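Local atomic coordinates of oxidoreductase, fmn-binding (Shewanella oneidensis, PDB entry 4AWU), a protein that binds flavin mononucleotide and probably reduces carbon-carbon double bonds of its substrates at the expense of NADH or NADPH. Residues A[66-71]-A[129-134]; A[102-107]-A[184-189]; A[180-185]-A[230-235]; A[41-46]-A[356-361]. The protein carries 1 engineered substitution. All coordinates share one frame; numbering follows the deposited sequence.

Contact 1: A[66-71]-A[129-134]; sequences KGYAWT and VKVFVD. With 4CH (4-chlorophenol), chain E.
Ala69 and Phe132 meet where a type II beta turn, Tyr68 to Thr71, leans against strand 130-133, one arm of a two-stranded antiparallel sheet outside the (beta/alpha)8 barrel. The compact part lies here. Ala69 N donates to Phe132 O (3.1 Å), and its small CB fits at the edge of the Phe132 ring, 3.6 Å from CD1. Phe132 CG stands anti to the backbone N (chi1 -173°), which swings the ring out to bound chlorophenol: C5 of the ligand lies over the ring centre. The ligand is anchored by its hydroxyl, O7 donating to Ala69 O at 2.6 Å, and Ser28 also bonds to it. Trp70 completes this side, its CH2 3.4 Å from Phe132 CE1 with the two rings at an oblique 58°. Beside them, branched Val131 crosses the Tyr68 side chain at about a right angle and brings CG1 obliquely to the ring in an off-centre CH-pi contact. Phe132 N is buried here without a polar partner. Also inside, the hydroxyl of buried Tyr68, which bonds to Tyr186 OH as well, donates to a water that in turn donates to Lys130 O.

Toward solvent the contact is looser. The Lys130 side chain points away, suiting an exposed position where its long aliphatic arm can reach outward. At the other end, the partly exposed Trp70 and Asp134 make a polar clasp: Trp70 NE1 donates to the anti lone pair of Asp134 OD2 at 2.9 Å, with OD2 almost exactly in the indole plane.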
# COMPACT_ATOMS: atom_id res chain seq x y z
N LYS A 66 8.26 10.83 -1.57
CA LYS A 66 7.13 11.34 -0.80
C LYS A 66 6.16 12.14 -1.66
O LYS A 66 6.57 12.92 -2.52
CB LYS A 66 7.67 12.22 0.32
CG LYS A 66 6.64 12.85 1.23
CD LYS A 66 7.38 13.73 2.22
CE LYS A 66 6.46 14.46 3.16
NZ LYS A 66 7.26 15.41 3.98
N GLY A 67 4.86 11.95 -1.43
CA GLY A 67 3.85 12.66 -2.18
C GLY A 67 3.01 13.62 -1.36
O GLY A 67 2.48 14.60 -1.89
N TYR A 68 2.90 13.36 -0.06
CA TYR A 68 1.95 14.10 0.76
C TYR A 68 2.56 14.51 2.09
O TYR A 68 3.37 13.78 2.66
CB TYR A 68 0.71 13.23 1.02
CG TYR A 68 0.13 12.63 -0.23
CD1 TYR A 68 0.66 11.48 -0.79
CD2 TYR A 68 -0.96 13.22 -0.85
CE1 TYR A 68 0.12 10.93 -1.93
CE2 TYR A 68 -1.50 12.68 -2.00
CZ TYR A 68 -0.96 11.53 -2.53
OH TYR A 68 -1.49 10.98 -3.67
N ALA A 69 2.17 15.68 2.58
CA ALA A 69 2.67 16.18 3.85
C ALA A 69 2.42 15.18 4.97
O ALA A 69 1.34 14.58 5.05
CB ALA A 69 2.04 17.52 4.20
N TRP A 70 3.42 15.01 5.82
CA TRP A 70 3.27 14.31 7.09
C TRP A 70 3.12 12.80 6.98
O TRP A 70 2.72 12.16 7.95
CB TRP A 70 2.08 14.87 7.87
CG TRP A 70 1.97 16.35 7.84
CD1 TRP A 70 3.00 17.26 7.84
CD2 TRP A 70 0.77 17.12 7.78
NE1 TRP A 70 2.50 18.54 7.79
CE2 TRP A 70 1.13 18.48 7.76
CE3 TRP A 70 -0.59 16.78 7.76
CZ2 TRP A 70 0.19 19.50 7.70
CZ3 TRP A 70 -1.52 17.80 7.71
CH2 TRP A 70 -1.13 19.14 7.68
N THR A 71 3.43 12.22 5.83
CA THR A 71 3.45 10.77 5.73
C THR A 71 4.79 10.28 6.28
O THR A 71 5.81 10.95 6.10
CB THR A 71 3.23 10.27 4.29
OG1 THR A 71 4.26 10.77 3.42
CG2 THR A 71 1.87 10.73 3.78
N VAL A 129 -4.73 15.97 -10.88
CA VAL A 129 -4.37 15.32 -9.62
C VAL A 129 -3.69 16.30 -8.68
O VAL A 129 -2.83 17.09 -9.10
CB VAL A 129 -3.44 14.11 -9.86
CG1 VAL A 129 -2.88 13.61 -8.54
CG2 VAL A 129 -4.19 13.01 -10.59
N LYS A 130 -4.08 16.25 -7.42
CA LYS A 130 -3.53 17.15 -6.41
C LYS A 130 -2.91 16.36 -5.27
O LYS A 130 -3.35 15.26 -4.94
CB LYS A 130 -4.63 18.05 -5.85
CG LYS A 130 -5.45 18.76 -6.91
CD LYS A 130 -5.74 20.19 -6.52
CE LYS A 130 -6.60 20.89 -7.56
NZ LYS A 130 -6.62 22.37 -7.36
N VAL A 131 -1.86 16.93 -4.68
CA VAL A 131 -1.30 16.41 -3.45
C VAL A 131 -1.39 17.49 -2.38
O VAL A 131 -1.71 18.64 -2.68
CB VAL A 131 0.16 15.95 -3.62
CG1 VAL A 131 0.22 14.75 -4.55
CG2 VAL A 131 1.03 17.09 -4.12
N PHE A 132 -1.12 17.12 -1.14
CA PHE A 132 -1.22 18.05 -0.03
C PHE A 132 0.17 18.52 0.37
O PHE A 132 1.08 17.71 0.50
CB PHE A 132 -1.92 17.39 1.15
CG PHE A 132 -2.24 18.32 2.29
CD1 PHE A 132 -1.29 18.59 3.25
CD2 PHE A 132 -3.48 18.93 2.39
CE1 PHE A 132 -1.56 19.45 4.30
CE2 PHE A 132 -3.76 19.79 3.43
CZ PHE A 132 -2.81 20.05 4.39
N VAL A 133 0.33 19.83 0.54
CA VAL A 133 1.63 20.40 0.88
C VAL A 133 1.57 21.26 2.13
O VAL A 133 0.62 22.02 2.33
CB VAL A 133 2.18 21.26 -0.28
CG1 VAL A 133 3.36 22.11 0.20
CG2 VAL A 133 2.60 20.37 -1.44
N ASP A 134 2.59 21.12 2.97
CA ASP A 134 2.81 21.99 4.12
C ASP A 134 4.26 22.43 4.11
O ASP A 134 5.10 21.88 4.83
CB ASP A 134 2.49 21.24 5.42
CG ASP A 134 2.94 22.01 6.65
OD1 ASP A 134 3.02 23.25 6.59
OD2 ASP A 134 3.22 21.36 7.69
CL9 4CH E . -6.04 16.69 3.97
C4 4CH E . -4.49 15.94 3.87
C5 4CH E . -3.45 16.39 4.67
C6 4CH E . -2.21 15.76 4.60
C1 4CH E . -2.02 14.70 3.73
O7 4CH E . -0.81 14.06 3.69
C2 4CH E . -3.06 14.25 2.93
C3 4CH E . -4.30 14.87 3.00
O HOH W 1 -3.26 12.34 -4.99

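Contact 2: A[102-107]-A[184-189]; sequences WHVGRV and NGYLIN. With 4CH (4-chlorophenol), chain D.
Trp102 and Tyr186 form a T-shaped (edge-to-face) pair: the indole edge points at the phenol face, the planes stand at 88°, and Trp102 NE1 lies over the ring centre, 3.4 Å from Tyr186 CD2. The opposite face of the phenol receives Asn184 O near its rim. Aliphatic groups fill in around this ring, Val104 CB at 3.6 Å from Tyr186 CD1 and Val107 CG1 at 3.7 Å from Tyr186 CE1. A separate CH-pi contact puts Leu187 CD2 over the His103 ring, 3.6 Å from its centroid; with CG anti to the backbone N (chi1 180°), the leucine reaches that face.

These loops leave the C-terminal ends of strands 96-102 and 177-181 in the TIM barrel, the end that carries the active site. A bound chlorophenol accordingly lies near both aromatic residues, its O7 at the Tyr186 ring edge.

Hydrogen bonding is mostly backbone. Leu187 N donates to His103 O at 2.9 Å, and the same carbonyl probably also accepts a hydrogen bond from a water that accepts from Ile188 N. Another water links Arg106 NE to Gly185 O. Within 102-107, a type II' turn from Val104 to Val107 is closed by Val107 N to Val104 O; Gly105 supplies its positive phi and, lacking a side chain, lets the Leu187 backbone come close.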
# COMPACT_ATOMS: atom_id res chain seq x y z
N TRP A 102 6.68 2.91 -0.36
CA TRP A 102 6.01 3.86 -1.23
C TRP A 102 6.97 4.71 -2.04
O TRP A 102 7.91 5.29 -1.49
CB TRP A 102 5.18 4.80 -0.37
CG TRP A 102 4.00 5.41 -1.03
CD1 TRP A 102 3.54 5.18 -2.29
CD2 TRP A 102 3.10 6.36 -0.44
NE1 TRP A 102 2.41 5.93 -2.53
CE2 TRP A 102 2.12 6.67 -1.41
CE3 TRP A 102 3.04 6.99 0.81
CZ2 TRP A 102 1.09 7.57 -1.16
CZ3 TRP A 102 2.01 7.88 1.05
CH2 TRP A 102 1.05 8.16 0.07
N HIS A 103 6.74 4.78 -3.34
CA HIS A 103 7.31 5.83 -4.16
C HIS A 103 6.20 6.38 -5.05
O HIS A 103 5.61 5.65 -5.85
CB HIS A 103 8.50 5.33 -4.98
CG HIS A 103 9.34 6.43 -5.54
ND1 HIS A 103 8.82 7.40 -6.37
CD2 HIS A 103 10.64 6.74 -5.37
CE1 HIS A 103 9.78 8.25 -6.70
NE2 HIS A 103 10.89 7.87 -6.10
N VAL A 104 5.89 7.66 -4.88
CA VAL A 104 4.72 8.25 -5.52
C VAL A 104 4.97 8.66 -6.96
O VAL A 104 4.03 8.85 -7.73
CB VAL A 104 4.22 9.50 -4.77
CG1 VAL A 104 3.83 9.13 -3.34
CG2 VAL A 104 5.28 10.59 -4.78
N GLY A 105 6.24 8.83 -7.31
CA GLY A 105 6.60 9.10 -8.68
C GLY A 105 6.10 10.49 -8.99
O GLY A 105 6.39 11.44 -8.27
N ARG A 106 5.32 10.60 -10.06
CA ARG A 106 4.85 11.90 -10.53
C ARG A 106 3.76 12.49 -9.66
O ARG A 106 3.39 13.65 -9.83
CB ARG A 106 4.33 11.77 -11.95
CG ARG A 106 2.97 11.11 -12.04
CD ARG A 106 2.56 10.88 -13.48
NE ARG A 106 1.22 10.31 -13.59
CZ ARG A 106 0.61 10.04 -14.74
NH1 ARG A 106 1.22 10.29 -15.89
NH2 ARG A 106 -0.60 9.53 -14.73
N VAL A 107 3.22 11.70 -8.72
CA VAL A 107 2.14 12.18 -7.88
C VAL A 107 2.70 12.90 -6.65
O VAL A 107 2.63 12.40 -5.53
CB VAL A 107 1.20 11.04 -7.44
CG1 VAL A 107 -0.01 11.59 -6.70
CG2 VAL A 107 0.75 10.24 -8.66
N ASN A 184 -2.54 2.44 -7.41
CA ASN A 184 -3.08 3.79 -7.29
C ASN A 184 -2.23 4.87 -7.94
O ASN A 184 -2.05 5.95 -7.40
CB ASN A 184 -3.34 4.12 -5.82
CG ASN A 184 -4.39 3.21 -5.20
OD1 ASN A 184 -5.26 2.68 -5.89
ND2 ASN A 184 -4.31 3.03 -3.89
N GLY A 185 -1.72 4.55 -9.13
CA GLY A 185 -1.11 5.54 -10.00
C GLY A 185 0.21 6.10 -9.50
O GLY A 185 0.64 7.17 -9.94
N TYR A 186 0.87 5.38 -8.60
CA TYR A 186 2.16 5.81 -8.09
C TYR A 186 3.29 5.26 -8.96
O TYR A 186 3.04 4.73 -10.04
CB TYR A 186 2.28 5.46 -6.61
CG TYR A 186 1.26 6.23 -5.79
CD1 TYR A 186 1.29 7.62 -5.74
CD2 TYR A 186 0.26 5.58 -5.09
CE1 TYR A 186 0.37 8.33 -5.01
CE2 TYR A 186 -0.66 6.28 -4.36
CZ TYR A 186 -0.61 7.65 -4.32
OH TYR A 186 -1.54 8.35 -3.58
N LEU A 187 4.54 5.41 -8.53
CA LEU A 187 5.67 5.27 -9.45
C LEU A 187 5.61 4.01 -10.32
O LEU A 187 5.66 4.09 -11.55
CB LEU A 187 7.01 5.32 -8.72
CG LEU A 187 8.20 5.17 -9.68
CD1 LEU A 187 8.15 6.26 -10.74
CD2 LEU A 187 9.53 5.20 -8.94
N ILE A 188 5.51 2.85 -9.69
CA ILE A 188 5.55 1.60 -10.44
C ILE A 188 4.33 1.50 -11.35
O ILE A 188 4.42 1.00 -12.48
CB ILE A 188 5.65 0.39 -9.51
CG1 ILE A 188 6.92 0.51 -8.66
CG2 ILE A 188 5.66 -0.90 -10.31
CD1 ILE A 188 7.19 -0.66 -7.77
N ASN A 189 3.19 2.00 -10.87
CA ASN A 189 1.95 2.02 -11.64
C ASN A 189 2.11 2.89 -12.89
O ASN A 189 1.44 2.67 -13.89
CB ASN A 189 0.83 2.58 -10.76
CG ASN A 189 -0.55 2.05 -11.14
OD1 ASN A 189 -1.47 2.06 -10.31
ND2 ASN A 189 -0.71 1.57 -12.37
CL9 4CH D . -4.86 8.66 0.96
C4 4CH D . -4.25 7.40 -0.05
C5 4CH D . -2.89 7.23 -0.15
C6 4CH D . -2.38 6.22 -0.94
C1 4CH D . -3.24 5.39 -1.64
O7 4CH D . -2.70 4.39 -2.41
C2 4CH D . -4.61 5.56 -1.55
C3 4CH D . -5.12 6.57 -0.75
O HOH W 2 4.97 3.19 -6.78
O HOH W 3 -0.41 9.08 -11.60

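Contact 3: A[180-185]-A[230-235]; sequences LHAANG and VGVRLA. With FMN (flavin mononucleotide), chain B; 4CH (4-chlorophenol), chain D.
Leu180 and Arg233 are joined through their backbones: Arg233 N donates to Leu180 O at 2.8 Å, almost straight at 171°. Leu180 N reaches Gly231 O at 2.8 Å and Ala182 N reaches Arg233 O at 3.0 Å, continuing the parallel ladder.

From the same strands, His181 and Arg233 send side chains to the flavin side. The extended Arg233 chain, long enough to span to the cofactor, gives NH1 to FMN O2 (2.8 Å) and FMN O2', while NH2 donates to FMN O3' at 2.6 Å. A positive group here would probably stabilise negative charge on the reduced flavin's N1-C2 region. His181 has FMN O2 over one ring face and hydrogen-bonds through NE2 to chlorophenol O7 at 2.8 Å; its ND1 accepts from Ala183 N, which helps to set the ring's rotation.

Apolar groups pack outside the ladder. Leu180 and Val232 face helices 212-225 and 248-261, and Ala182 CB touches Leu234 CD2 at 3.7 Å. Small Ala183 and Ala235 meet CB to CB at 3.7 Å, letting the chains run close just past the ladder, where a water bridges Ala182 O and Ala235 N.

Here two adjacent parallel strands of a TIM barrel carry FMN-binding residues at their C-terminal ends, as in the flavin site of old yellow enzymes.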
# COMPACT_ATOMS: atom_id res chain seq x y z
N LEU A 180 5.10 -3.91 -1.55
CA LEU A 180 5.46 -2.97 -2.59
C LEU A 180 4.20 -2.27 -3.06
O LEU A 180 3.27 -2.91 -3.55
CB LEU A 180 6.11 -3.68 -3.76
CG LEU A 180 6.42 -2.76 -4.94
CD1 LEU A 180 7.38 -1.65 -4.51
CD2 LEU A 180 6.98 -3.57 -6.09
N HIS A 181 4.16 -0.95 -2.91
CA HIS A 181 3.03 -0.19 -3.40
C HIS A 181 3.18 0.02 -4.90
O HIS A 181 3.89 0.92 -5.34
CB HIS A 181 2.92 1.15 -2.68
CG HIS A 181 1.60 1.82 -2.85
ND1 HIS A 181 0.67 1.40 -3.78
CD2 HIS A 181 1.03 2.86 -2.20
CE1 HIS A 181 -0.40 2.16 -3.70
NE2 HIS A 181 -0.21 3.05 -2.75
N ALA A 182 2.51 -0.83 -5.68
CA ALA A 182 2.58 -0.73 -7.13
C ALA A 182 1.21 -0.38 -7.68
O ALA A 182 0.85 -0.77 -8.79
CB ALA A 182 3.06 -2.04 -7.72
N ALA A 183 0.46 0.40 -6.91
CA ALA A 183 -0.95 0.65 -7.20
C ALA A 183 -1.27 2.14 -7.18
O ALA A 183 -0.39 2.98 -6.97
CB ALA A 183 -1.83 -0.09 -6.18
N ASN A 184 -2.54 2.44 -7.41
CA ASN A 184 -3.08 3.79 -7.29
C ASN A 184 -2.23 4.87 -7.94
O ASN A 184 -2.05 5.95 -7.40
CB ASN A 184 -3.34 4.12 -5.82
CG ASN A 184 -4.39 3.21 -5.20
OD1 ASN A 184 -5.26 2.68 -5.89
ND2 ASN A 184 -4.31 3.03 -3.89
N GLY A 185 -1.72 4.55 -9.13
CA GLY A 185 -1.11 5.54 -10.00
C GLY A 185 0.21 6.10 -9.50
O GLY A 185 0.64 7.17 -9.94
N VAL A 230 7.96 -10.56 1.19
CA VAL A 230 7.64 -9.54 0.20
C VAL A 230 6.24 -9.75 -0.37
O VAL A 230 5.93 -10.81 -0.91
CB VAL A 230 8.64 -9.56 -0.97
CG1 VAL A 230 8.13 -8.72 -2.14
CG2 VAL A 230 10.00 -9.08 -0.51
N GLY A 231 5.40 -8.73 -0.22
CA GLY A 231 4.10 -8.70 -0.85
C GLY A 231 4.06 -7.56 -1.84
O GLY A 231 4.92 -6.68 -1.81
N VAL A 232 3.08 -7.56 -2.72
CA VAL A 232 2.93 -6.49 -3.69
C VAL A 232 1.47 -6.11 -3.81
O VAL A 232 0.61 -6.98 -3.78
CB VAL A 232 3.45 -6.90 -5.08
CG1 VAL A 232 3.21 -5.78 -6.09
CG2 VAL A 232 4.92 -7.25 -5.01
N ARG A 233 1.20 -4.82 -3.93
CA ARG A 233 -0.17 -4.37 -4.11
C ARG A 233 -0.37 -3.78 -5.50
O ARG A 233 0.39 -2.93 -5.94
CB ARG A 233 -0.56 -3.33 -3.06
CG ARG A 233 -2.06 -3.14 -3.00
CD ARG A 233 -2.49 -2.25 -1.86
NE ARG A 233 -3.83 -2.64 -1.42
CZ ARG A 233 -4.69 -1.83 -0.81
NH1 ARG A 233 -4.39 -0.57 -0.58
NH2 ARG A 233 -5.87 -2.31 -0.44
N LEU A 234 -1.42 -4.25 -6.17
CA LEU A 234 -1.79 -3.76 -7.48
C LEU A 234 -3.23 -3.25 -7.44
O LEU A 234 -4.02 -3.69 -6.62
CB LEU A 234 -1.68 -4.88 -8.52
CG LEU A 234 -0.31 -5.55 -8.65
CD1 LEU A 234 -0.39 -6.77 -9.54
CD2 LEU A 234 0.71 -4.56 -9.19
N ALA A 235 -3.54 -2.31 -8.32
CA ALA A 235 -4.91 -1.83 -8.47
C ALA A 235 -5.24 -1.87 -9.95
O ALA A 235 -5.11 -0.87 -10.65
CB ALA A 235 -5.05 -0.42 -7.93
N1 FMN B . -3.99 2.17 -0.15
C2 FMN B . -2.63 2.00 -0.28
O2 FMN B . -2.21 1.13 -1.04
N3 FMN B . -1.75 2.79 0.43
C4 FMN B . -2.22 3.82 1.23
O4 FMN B . -1.45 4.41 1.99
C4A FMN B . -3.59 3.97 1.37
N5 FMN B . -4.09 4.97 2.17
C5A FMN B . -5.44 5.14 2.30
C6 FMN B . -5.91 6.11 3.17
C7 FMN B . -7.28 6.27 3.36
C7M FMN B . -7.75 7.33 4.31
C8 FMN B . -8.17 5.47 2.65
C8M FMN B . -9.65 5.60 2.88
C9 FMN B . -7.70 4.49 1.79
C9A FMN B . -6.32 4.29 1.64
N10 FMN B . -5.83 3.33 0.78
C10 FMN B . -4.47 3.16 0.66
C1' FMN B . -6.74 2.35 0.12
C2' FMN B . -7.19 1.33 1.18
O2' FMN B . -6.06 0.58 1.58
C3' FMN B . -8.27 0.38 0.67
O3' FMN B . -7.73 -0.43 -0.36
C4' FMN B . -9.49 1.15 0.18
O4' FMN B . -9.90 2.08 1.16
C5' FMN B . -10.68 0.25 -0.16
O5' FMN B . -11.02 -0.56 0.94
P FMN B . -12.30 -0.21 1.87
O1P FMN B . -11.99 1.08 2.60
O2P FMN B . -13.52 -0.02 1.00
O3P FMN B . -12.51 -1.35 2.83
CL9 4CH D . -4.86 8.66 0.96
C4 4CH D . -4.25 7.40 -0.05
C5 4CH D . -2.89 7.23 -0.15
C6 4CH D . -2.38 6.22 -0.94
C1 4CH D . -3.24 5.39 -1.64
O7 4CH D . -2.70 4.39 -2.41
C2 4CH D . -4.61 5.56 -1.55
C3 4CH D . -5.12 6.57 -0.75
O HOH W 4 -1.65 -1.08 -10.09

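Contact 4: A[41-46]-A[356-361]; sequences MAIYYA and GLTDYP
The Tyr44 ring takes Leu357 CD1 over one face, 3.7 Å from the centroid and only 17° off the normal, as a CH-pi contact; at the ring edge, in its plane, lies Met41 O. Tyr44 in turn sets its CD2 over the centre of the Tyr45 ring, next along the chain. The tyrosine belongs to helix 39-47, which follows the first strand of the TIM barrel, and the leucine to the C-terminal tail that comes after helix 331-337.

Tyr44 CG stands anti to the backbone N (chi1 160°), which turns one ring face to the Leu357 side chain; the two cross at about a right angle. A branched leucine suits this place because one methyl can cover the aromatic face while its neighbour CD2 turns to Tyr44 CB. The Leu357 carbonyl also lies alongside, its O 3.4 Å from Tyr44 CD1.

Residues nearby in the same chain supply polar ties: Arg27 bonds to both Tyr44 OH and Gly356 O, while Gln47 reaches Thr358 O. Within the tail, Gly356 N donates to Asp359 OD1, closing a small loop. Thr358 keeps its hydroxyl for Glu354 and offers its methyl to the helix, where CG2 rests 3.7 Å from Tyr44 CB and 3.8 Å from Ile43 CG2.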
# COMPACT_ATOMS: atom_id res chain seq x y z
N MET A 41 0.77 6.77 16.49
CA MET A 41 0.68 5.77 15.42
C MET A 41 0.86 4.37 15.99
O MET A 41 0.15 3.44 15.59
CB MET A 41 1.70 6.06 14.33
CG MET A 41 1.38 7.30 13.52
SD MET A 41 2.76 7.83 12.50
CE MET A 41 3.05 6.38 11.51
N ALA A 42 1.79 4.21 16.92
CA ALA A 42 2.00 2.92 17.56
C ALA A 42 0.74 2.47 18.29
O ALA A 42 0.33 1.31 18.18
CB ALA A 42 3.18 2.99 18.53
N ILE A 43 0.11 3.39 19.02
CA ILE A 43 -1.13 3.10 19.72
C ILE A 43 -2.21 2.71 18.71
O ILE A 43 -2.90 1.70 18.87
CB ILE A 43 -1.64 4.32 20.51
CG1 ILE A 43 -0.64 4.70 21.61
CG2 ILE A 43 -3.01 4.03 21.10
CD1 ILE A 43 -0.30 3.59 22.57
N TYR A 44 -2.32 3.52 17.66
CA TYR A 44 -3.31 3.34 16.61
C TYR A 44 -3.23 1.96 15.96
O TYR A 44 -4.24 1.29 15.79
CB TYR A 44 -3.10 4.44 15.58
CG TYR A 44 -3.68 4.21 14.20
CD1 TYR A 44 -5.05 4.29 13.97
CD2 TYR A 44 -2.85 3.96 13.13
CE1 TYR A 44 -5.57 4.11 12.70
CE2 TYR A 44 -3.35 3.79 11.85
CZ TYR A 44 -4.71 3.86 11.65
OH TYR A 44 -5.23 3.70 10.39
N TYR A 45 -2.03 1.54 15.60
CA TYR A 45 -1.86 0.24 14.97
C TYR A 45 -2.08 -0.89 15.98
O TYR A 45 -2.66 -1.92 15.65
CB TYR A 45 -0.47 0.12 14.34
CG TYR A 45 -0.34 0.81 13.00
CD1 TYR A 45 -1.00 0.32 11.88
CD2 TYR A 45 0.47 1.93 12.85
CE1 TYR A 45 -0.87 0.93 10.65
CE2 TYR A 45 0.60 2.55 11.62
CZ TYR A 45 -0.07 2.04 10.53
OH TYR A 45 0.07 2.66 9.31
N ALA A 46 -1.61 -0.70 17.21
CA ALA A 46 -1.77 -1.72 18.24
C ALA A 46 -3.24 -1.93 18.58
O ALA A 46 -3.66 -3.05 18.89
CB ALA A 46 -0.99 -1.33 19.47
N GLY A 356 -9.71 11.26 16.03
CA GLY A 356 -10.01 10.65 14.76
C GLY A 356 -8.99 9.61 14.38
O GLY A 356 -8.99 9.12 13.26
N LEU A 357 -8.11 9.27 15.32
CA LEU A 357 -7.08 8.26 15.08
C LEU A 357 -7.16 7.15 16.13
O LEU A 357 -7.40 6.00 15.80
CB LEU A 357 -5.69 8.89 15.11
CG LEU A 357 -4.55 7.94 14.73
CD1 LEU A 357 -4.52 7.72 13.23
CD2 LEU A 357 -3.20 8.43 15.24
N THR A 358 -6.95 7.52 17.40
CA THR A 358 -6.87 6.54 18.47
C THR A 358 -8.06 6.59 19.43
O THR A 358 -8.13 5.82 20.38
CB THR A 358 -5.57 6.72 19.29
OG1 THR A 358 -5.50 8.06 19.79
CG2 THR A 358 -4.35 6.43 18.43
N ASP A 359 -9.00 7.49 19.17
CA ASP A 359 -10.13 7.66 20.08
C ASP A 359 -11.46 7.14 19.52
O ASP A 359 -12.53 7.48 20.02
CB ASP A 359 -10.25 9.12 20.52
CG ASP A 359 -10.57 10.06 19.38
OD1 ASP A 359 -10.61 9.61 18.22
OD2 ASP A 359 -10.78 11.26 19.66
N TYR A 360 -11.39 6.30 18.49
CA TYR A 360 -12.55 5.50 18.13
C TYR A 360 -12.63 4.36 19.13
O TYR A 360 -11.71 3.55 19.23
CB TYR A 360 -12.42 4.92 16.72
CG TYR A 360 -12.58 5.92 15.60
CD1 TYR A 360 -13.83 6.31 15.15
CD2 TYR A 360 -11.47 6.45 14.95
CE1 TYR A 360 -13.98 7.20 14.11
CE2 TYR A 360 -11.61 7.33 13.91
CZ TYR A 360 -12.86 7.71 13.49
OH TYR A 360 -12.99 8.60 12.44
N PRO A 361 -13.73 4.28 19.89
CA PRO A 361 -13.76 3.25 20.93
C PRO A 361 -14.03 1.86 20.38
O PRO A 361 -14.55 1.71 19.27
CB PRO A 361 -14.93 3.70 21.81
CG PRO A 361 -15.84 4.40 20.88
CD PRO A 361 -14.96 5.09 19.87

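From the N terminus, helix 39-47 is reached first; its partner, the tail at 356-361, comes more than 300 residues later, so contact 4 closes a loop that encloses all the others and ties the barrel's first helix to the C-terminal tail of the chain. Inside it, contact 1 opens at 66-71 and contact 2 at 102-107 before contact 1 closes at 129-134; contact 2 closes later, at 184-189. The two thus cross, joining the loops after strands 53-60, 96-102 and 177-181. Contact 3 opens at 180-185, sharing Asn184 and Gly185 with contact 2, and closes at 230-235 by pairing two barrel strands. Contacts 2 and 3 both touch one chlorophenol; contact 1 holds another.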